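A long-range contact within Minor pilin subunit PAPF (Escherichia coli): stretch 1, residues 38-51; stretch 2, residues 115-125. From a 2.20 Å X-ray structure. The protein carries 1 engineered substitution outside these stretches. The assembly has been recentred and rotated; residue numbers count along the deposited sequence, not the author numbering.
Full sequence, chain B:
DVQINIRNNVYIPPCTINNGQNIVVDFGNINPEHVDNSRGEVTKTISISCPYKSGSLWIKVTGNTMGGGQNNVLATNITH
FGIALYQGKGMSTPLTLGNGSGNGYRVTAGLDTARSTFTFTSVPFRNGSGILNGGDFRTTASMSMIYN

Stretch 1 (38-51) SRGEVTKTISISCP
Stretch 2 (115-125) RSTFTFTSVPF

Two extended segments, strand 42-49 and strand 116-125, lie side by side as antiparallel neighbours in a β-sheet, their N-to-C directions at 154° and their axes 4.5 Å apart at closest approach. The backbone ladder supplies the main polar links. V42, K44, I46 and I48 face S122, F120, F118 and S116 as hydrogen-bonded pairs, with CA-CA distances of 5.1 to 5.4 Å, and each pair makes two reciprocal bonds. K44 N donates to F120 O (2.8 Å) and F120 N to K44 O (2.9 Å); I46 N reaches F118 O at 2.9 Å, and F118 N returns to I46 O at 3.0 Å. At one end, I48 N lies 2.6 Å from S116 O and S116 N 3.0 Å from I48 O. At the other, S122 N to V42 O is nearly linear (2.9 Å, 175°), whereas V42 N to S122 O, though 2.8 Å long, is bent to 130° and weak.

The alternating non-hydrogen-bonded pairs, T43-T121, T45-T119 and S47-T117, bring their CA atoms to 4.1-4.4 Å and share one face of the sheet. Here the β-branched threonines suit extended backbone, and their hydroxyls meet across the strands. T43, T45, T119 and T121 all adopt m rotamers: T43 OG1 donates to T121 OG1 at 3.0 Å, and T45 OG1 lies 2.8 Å from T119 OG1 in a second hydrogen bond. The methyls also mesh, T43 CG2 approaching T119 CG2 to 3.3 Å. S47 is p and T117 is t.

The other face carries V42 (t), K44, I46, I48 (m, m), S116 (p), F118 (t), F120 (p) and S122 (m). The end of the F120 side chain (chi1 p, chi2 104°) comes nearer to the first strand, and K44 CB sits over one face of the ring, 4.1 Å from the ring centroid; the lysine is modelled only to CB. I46 (p, chi2 92°) sends CD1 to within 3.8 Å of F118 CB, while its CG1 lies near the plane of the F118 ring, at the edge. The end of F118 leads away from the first strand. I46, I48 and F120 are buried, as befits their apolar side chains. A water joins this region, donating to V42 O (2.8 Å) and F120 O (3.2 Å) and accepting from S122 OG (2.8 Å).

Beyond the ladder, E41 CA packs 3.9 Å from V123 CB, and R39 CB approaches P124 CG at 4.1 Å. Together the stretches bury 844 Å², summed over both sides.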

# COMPACT_ATOMS: atom_id res chain seq x y z
N SER B 38 13.32 21.50 -18.76
CA SER B 38 13.44 20.61 -19.90
C SER B 38 14.90 20.21 -19.98
O SER B 38 15.68 20.83 -20.70
CB SER B 38 13.02 21.33 -21.19
N ARG B 39 15.28 19.19 -19.22
CA ARG B 39 16.66 18.72 -19.21
C ARG B 39 16.68 17.21 -19.18
O ARG B 39 16.04 16.55 -20.00
CB ARG B 39 17.39 19.28 -17.99
N GLY B 40 17.44 16.66 -18.23
CA GLY B 40 17.55 15.22 -18.10
C GLY B 40 16.28 14.58 -17.59
O GLY B 40 16.31 13.84 -16.60
N GLU B 41 15.16 14.85 -18.25
CA GLU B 41 13.89 14.27 -17.86
C GLU B 41 13.98 12.76 -18.03
O GLU B 41 13.59 12.23 -19.07
CB GLU B 41 12.76 14.83 -18.71
N VAL B 42 14.50 12.08 -17.02
CA VAL B 42 14.65 10.63 -17.07
C VAL B 42 13.35 9.95 -16.67
O VAL B 42 12.87 10.12 -15.55
CB VAL B 42 15.77 10.14 -16.14
CG1 VAL B 42 15.93 8.63 -16.26
CG2 VAL B 42 17.08 10.85 -16.48
N THR B 43 12.79 9.18 -17.59
CA THR B 43 11.55 8.46 -17.33
C THR B 43 11.87 7.05 -16.87
O THR B 43 12.82 6.42 -17.35
CB THR B 43 10.68 8.38 -18.59
OG1 THR B 43 10.35 9.70 -19.04
CG2 THR B 43 9.39 7.62 -18.29
N LYS B 44 11.08 6.55 -15.93
CA LYS B 44 11.28 5.20 -15.42
C LYS B 44 9.98 4.42 -15.43
O LYS B 44 8.92 4.95 -15.10
CB LYS B 44 11.85 5.26 -14.00
N THR B 45 10.07 3.16 -15.82
CA THR B 45 8.91 2.28 -15.87
C THR B 45 9.20 1.04 -15.03
O THR B 45 10.10 0.27 -15.35
CB THR B 45 8.57 1.85 -17.31
OG1 THR B 45 8.12 2.99 -18.06
CG2 THR B 45 7.48 0.79 -17.31
N ILE B 46 8.44 0.86 -13.96
CA ILE B 46 8.62 -0.29 -13.09
C ILE B 46 7.39 -1.19 -13.16
O ILE B 46 6.26 -0.72 -13.04
CB ILE B 46 8.91 0.16 -11.64
CG1 ILE B 46 7.75 0.98 -11.09
CG2 ILE B 46 10.17 1.02 -11.61
CD1 ILE B 46 6.73 0.15 -10.36
N SER B 47 7.63 -2.48 -13.37
CA SER B 47 6.56 -3.46 -13.49
C SER B 47 5.98 -3.93 -12.16
O SER B 47 6.68 -4.05 -11.15
CB SER B 47 7.06 -4.66 -14.29
OG SER B 47 8.21 -5.23 -13.67
N ILE B 48 4.67 -4.20 -12.19
CA ILE B 48 3.93 -4.67 -11.02
C ILE B 48 3.25 -6.00 -11.37
O ILE B 48 2.26 -6.01 -12.09
CB ILE B 48 2.82 -3.67 -10.61
CG1 ILE B 48 3.35 -2.23 -10.65
CG2 ILE B 48 2.31 -4.00 -9.23
CD1 ILE B 48 4.43 -1.94 -9.65
N SER B 49 3.78 -7.10 -10.85
CA SER B 49 3.22 -8.43 -11.10
C SER B 49 2.47 -8.92 -9.87
O SER B 49 3.07 -9.17 -8.83
CB SER B 49 4.34 -9.41 -11.46
OG SER B 49 3.87 -10.76 -11.46
N CYS B 50 1.15 -9.06 -9.99
CA CYS B 50 0.33 -9.51 -8.87
C CYS B 50 -0.17 -10.94 -8.98
O CYS B 50 -0.21 -11.51 -10.07
CB CYS B 50 -0.87 -8.58 -8.70
SG CYS B 50 -0.46 -6.83 -8.41
N PRO B 51 -0.58 -11.53 -7.84
CA PRO B 51 -1.10 -12.90 -7.71
C PRO B 51 -2.54 -13.08 -8.20
O PRO B 51 -2.90 -14.15 -8.71
CB PRO B 51 -1.00 -13.17 -6.20
CG PRO B 51 0.07 -12.22 -5.74
CD PRO B 51 -0.27 -10.98 -6.51
N ARG B 115 1.32 -7.99 -15.46
CA ARG B 115 0.10 -7.49 -14.85
C ARG B 115 -0.11 -6.01 -15.17
O ARG B 115 -0.95 -5.66 -16.00
CB ARG B 115 0.15 -7.71 -13.33
N SER B 116 0.66 -5.14 -14.51
CA SER B 116 0.55 -3.70 -14.74
C SER B 116 1.88 -3.00 -14.49
O SER B 116 2.80 -3.58 -13.91
CB SER B 116 -0.53 -3.09 -13.84
OG SER B 116 -0.23 -3.29 -12.47
N THR B 117 1.98 -1.76 -14.93
CA THR B 117 3.20 -0.98 -14.76
C THR B 117 2.94 0.41 -14.21
O THR B 117 1.80 0.88 -14.18
CB THR B 117 3.94 -0.83 -16.11
OG1 THR B 117 5.16 -0.10 -15.90
CG2 THR B 117 3.08 -0.08 -17.11
N PHE B 118 4.00 1.06 -13.77
CA PHE B 118 3.93 2.41 -13.23
C PHE B 118 5.11 3.18 -13.81
O PHE B 118 6.27 2.79 -13.63
CB PHE B 118 4.01 2.41 -11.70
CG PHE B 118 3.89 3.78 -11.09
CD1 PHE B 118 2.71 4.51 -11.21
CD2 PHE B 118 4.96 4.34 -10.39
CE1 PHE B 118 2.60 5.79 -10.65
CE2 PHE B 118 4.85 5.62 -9.82
CZ PHE B 118 3.67 6.34 -9.96
N THR B 119 4.81 4.27 -14.50
CA THR B 119 5.83 5.09 -15.13
C THR B 119 5.86 6.47 -14.47
O THR B 119 4.81 7.07 -14.22
CB THR B 119 5.53 5.27 -16.64
OG1 THR B 119 5.58 4.00 -17.29
CG2 THR B 119 6.55 6.21 -17.28
N PHE B 120 7.06 6.96 -14.18
CA PHE B 120 7.20 8.28 -13.58
C PHE B 120 8.43 8.96 -14.16
O PHE B 120 9.42 8.30 -14.48
CB PHE B 120 7.28 8.20 -12.05
CG PHE B 120 8.53 7.55 -11.53
CD1 PHE B 120 9.56 8.32 -10.99
CD2 PHE B 120 8.67 6.16 -11.53
CE1 PHE B 120 10.71 7.72 -10.46
CE2 PHE B 120 9.81 5.55 -11.01
CZ PHE B 120 10.83 6.33 -10.47
N THR B 121 8.34 10.27 -14.32
CA THR B 121 9.44 11.04 -14.88
C THR B 121 10.10 11.94 -13.84
O THR B 121 9.42 12.63 -13.08
CB THR B 121 8.95 11.88 -16.06
OG1 THR B 121 8.53 11.01 -17.11
CG2 THR B 121 10.07 12.78 -16.57
N SER B 122 11.42 11.90 -13.82
CA SER B 122 12.20 12.71 -12.89
C SER B 122 13.07 13.67 -13.69
O SER B 122 13.74 13.27 -14.64
CB SER B 122 13.09 11.80 -12.03
OG SER B 122 12.31 10.83 -11.35
N VAL B 123 13.07 14.93 -13.29
CA VAL B 123 13.87 15.93 -13.97
C VAL B 123 14.54 16.88 -12.98
O VAL B 123 13.89 17.42 -12.08
CB VAL B 123 13.00 16.74 -14.97
CG1 VAL B 123 11.74 17.21 -14.29
CG2 VAL B 123 13.79 17.92 -15.52
N PRO B 124 15.86 17.10 -13.14
CA PRO B 124 16.61 17.99 -12.25
C PRO B 124 15.99 19.38 -12.17
O PRO B 124 15.42 19.87 -13.14
CB PRO B 124 18.02 17.97 -12.85
CG PRO B 124 17.77 17.66 -14.29
CD PRO B 124 16.72 16.58 -14.21
N PHE B 125 16.10 19.99 -11.00
CA PHE B 125 15.52 21.31 -10.76
C PHE B 125 16.32 22.15 -9.76
O PHE B 125 16.56 21.72 -8.63
CB PHE B 125 14.09 21.14 -10.25
CG PHE B 125 13.41 22.43 -9.89
CD1 PHE B 125 12.99 23.30 -10.88
CD2 PHE B 125 13.19 22.77 -8.56
CE1 PHE B 125 12.35 24.50 -10.55
CE2 PHE B 125 12.56 23.96 -8.22
CZ PHE B 125 12.14 24.83 -9.21
O HOH W 1 12.32 8.74 -13.20